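Local coordinates for protein Cry23AA1 (Bacillus thuringiensis, PDB 4RHZ) that forms a binary toxin complex with Cry37Aa1, binds zinc and, with its aerolysin-family fold, probably makes pores in target-cell membranes, at residues 25-28 with 29-33. Residues are numbered along the deposited sequence; the frame is centred on the assembly and turned at random.
Sequences STYD and PSFKV
Asp-28 and Phe-31 close a type I beta turn in which Phe-31 N donates to Asp-28 O at 2.7 Å, and the side chain of Asp-28 adds an Asx turn over the same corner. The turn joins strand 22-27 to strand 32-40, but not as a hairpin: both run antiparallel to the same long strand 146-179 of the aerolysin-family fold. Backbone bonds pair Thr-26 with Phe-174, Asp-28 with Thr-172 and Lys-32 with Ser-170, which makes the turn a local excursion where the chain passes from one strand to the next along a common partner.

Asp-28 OD2 takes two bonds from Ser-30. Ser-30 N reaches OD2 at 2.9 Å from above the carboxylate plane, with an N-H...O angle of 150°, while Ser-30 OG donates to the anti lone pair of OD2 at a short 2.5 Å. Holding CG anti to its own nitrogen (chi1 -178°) swings the carboxylate of Asp-28 forward over the turn; its other oxygen, OD1, lies against Pro-29 CD at 3.0 Å. The two bonds to OD2 probably restrict the carboxylate's rotation and help to stabilise its negative charge.

On the flank of the turn, Tyr-27 and Phe-31 make a T-shaped pair, centroids 4.8 Å apart and planes at 65°. The edge of Tyr-27 carrying CD2 and CE2 points at the face of Phe-31. Tyr-27 also touches Ile-6 and Gln-7 of helix 6-18 and Leu-173 of strand 146-179. Within the aromatic pair, Tyr-27 CD2 sits over the Phe-31 ring, 3.6 Å from its CG.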
ATOM      1  N   SER A  25     -26.152   9.135 -36.935  1.00 31.45           N
ATOM      2  CA  SER A  25     -24.910   8.409 -37.310  1.00 31.51           C
ATOM      3  C   SER A  25     -25.005   6.891 -37.156  1.00 31.40           C
ATOM      4  O   SER A  25     -25.749   6.407 -36.365  1.00 32.07           O
ATOM      5  CB  SER A  25     -23.652   8.912 -36.551  1.00 30.77           C
ATOM      6  OG  SER A  25     -23.802   9.012 -35.115  1.00 33.00           O
ATOM      7  N   THR A  26     -24.174   6.159 -37.870  1.00 32.23           N
ATOM      8  CA  THR A  26     -24.150   4.730 -37.867  1.00 33.53           C
ATOM      9  C   THR A  26     -22.709   4.377 -38.056  1.00 33.20           C
ATOM     10  O   THR A  26     -22.040   4.932 -38.894  1.00 33.57           O
ATOM     11  CB  THR A  26     -24.950   4.183 -39.059  1.00 34.92           C
ATOM     12  OG1 THR A  26     -26.325   4.590 -38.881  1.00 40.70           O
ATOM     13  CG2 THR A  26     -24.967   2.696 -39.038  1.00 37.40           C
ATOM     14  N   TYR A  27     -22.218   3.463 -37.250  1.00 33.45           N
ATOM     15  CA  TYR A  27     -20.846   2.973 -37.374  1.00 34.16           C
ATOM     16  C   TYR A  27     -20.745   2.215 -38.654  1.00 34.63           C
ATOM     17  O   TYR A  27     -21.593   1.407 -38.938  1.00 34.94           O
ATOM     18  CB  TYR A  27     -20.438   2.093 -36.133  1.00 32.61           C
ATOM     19  CG  TYR A  27     -20.132   2.959 -34.930  1.00 29.42           C
ATOM     20  CD1 TYR A  27     -21.055   3.182 -33.959  1.00 26.61           C
ATOM     21  CD2 TYR A  27     -18.891   3.547 -34.778  1.00 29.98           C
ATOM     22  CE1 TYR A  27     -20.771   4.026 -32.846  1.00 23.53           C
ATOM     23  CE2 TYR A  27     -18.613   4.329 -33.666  1.00 28.69           C
ATOM     24  CZ  TYR A  27     -19.554   4.565 -32.716  1.00 26.84           C
ATOM     25  OH  TYR A  27     -19.225   5.390 -31.598  1.00 30.93           O
ATOM     26  N   ASP A  28     -19.730   2.518 -39.441  1.00 37.35           N
ATOM     27  CA  ASP A  28     -19.497   1.789 -40.665  1.00 40.54           C
ATOM     28  C   ASP A  28     -18.973   0.387 -40.298  1.00 43.03           C
ATOM     29  O   ASP A  28     -18.212   0.251 -39.338  1.00 44.45           O
ATOM     30  CB  ASP A  28     -18.496   2.534 -41.549  1.00 40.15           C
ATOM     31  CG  ASP A  28     -18.252   1.835 -42.877  1.00 40.42           C
ATOM     32  OD1 ASP A  28     -19.141   1.810 -43.743  1.00 41.96           O
ATOM     33  OD2 ASP A  28     -17.147   1.313 -43.073  1.00 44.74           O
ATOM     34  N   PRO A  29     -19.353  -0.651 -41.061  1.00 45.12           N
ATOM     35  CA  PRO A  29     -18.748  -1.960 -40.777  1.00 45.67           C
ATOM     36  C   PRO A  29     -17.200  -1.931 -40.793  1.00 46.59           C
ATOM     37  O   PRO A  29     -16.583  -2.833 -40.274  1.00 47.33           O
ATOM     38  CB  PRO A  29     -19.274  -2.862 -41.946  1.00 47.18           C
ATOM     39  CG  PRO A  29     -20.576  -2.116 -42.485  1.00 44.27           C
ATOM     40  CD  PRO A  29     -20.151  -0.655 -42.330  1.00 44.72           C
ATOM     41  N   SER A  30     -16.567  -0.910 -41.362  1.00 46.61           N
ATOM     42  CA  SER A  30     -15.082  -0.794 -41.263  1.00 46.92           C
ATOM     43  C   SER A  30     -14.603  -0.343 -39.871  1.00 45.98           C
ATOM     44  O   SER A  30     -13.390  -0.187 -39.626  1.00 45.90           O
ATOM     45  CB  SER A  30     -14.527   0.271 -42.244  1.00 46.33           C
ATOM     46  OG  SER A  30     -14.977   1.588 -41.861  1.00 44.95           O
ATOM     47  N   PHE A  31     -15.548  -0.006 -39.014  1.00 45.14           N
ATOM     48  CA  PHE A  31     -15.148   0.585 -37.754  1.00 44.82           C
ATOM     49  C   PHE A  31     -14.497  -0.420 -36.817  1.00 43.77           C
ATOM     50  O   PHE A  31     -15.072  -1.466 -36.528  1.00 42.76           O
ATOM     51  CB  PHE A  31     -16.273   1.258 -37.037  1.00 43.55           C
ATOM     52  CG  PHE A  31     -15.790   2.127 -35.980  1.00 45.53           C
ATOM     53  CD1 PHE A  31     -15.420   3.421 -36.272  1.00 42.48           C
ATOM     54  CD2 PHE A  31     -15.619   1.633 -34.673  1.00 46.10           C
ATOM     55  CE1 PHE A  31     -14.953   4.258 -35.271  1.00 45.22           C
ATOM     56  CE2 PHE A  31     -15.130   2.447 -33.680  1.00 45.42           C
ATOM     57  CZ  PHE A  31     -14.797   3.791 -33.982  1.00 42.89           C
ATOM     58  N   LYS A  32     -13.286  -0.112 -36.371  1.00 43.03           N
ATOM     59  CA  LYS A  32     -12.690  -1.008 -35.392  1.00 44.82           C
ATOM     60  C   LYS A  32     -11.990  -0.374 -34.167  1.00 42.40           C
ATOM     61  O   LYS A  32     -11.388   0.709 -34.223  1.00 41.09           O
ATOM     62  CB  LYS A  32     -11.898  -2.179 -36.052  1.00 45.14           C
ATOM     63  CG  LYS A  32     -10.825  -1.759 -37.050  1.00 52.35           C
ATOM     64  CD  LYS A  32      -9.979  -2.982 -37.597  1.00 61.90           C
ATOM     65  CE  LYS A  32      -8.565  -2.540 -38.080  1.00 65.48           C
ATOM     66  NZ  LYS A  32      -7.448  -3.431 -37.560  1.00 68.26           N
ATOM     67  N   VAL A  33     -12.131  -1.076 -33.049  1.00 41.99           N
ATOM     68  CA  VAL A  33     -11.357  -0.774 -31.845  1.00 40.47           C
ATOM     69  C   VAL A  33     -10.315  -1.890 -31.619  1.00 39.54           C
ATOM     70  O   VAL A  33     -10.609  -3.049 -31.703  1.00 38.27           O
ATOM     71  CB  VAL A  33     -12.265  -0.676 -30.641  1.00 41.22           C
ATOM     72  CG1 VAL A  33     -11.432  -0.309 -29.339  1.00 40.08           C
ATOM     73  CG2 VAL A  33     -13.398   0.332 -30.902  1.00 39.08           C
TER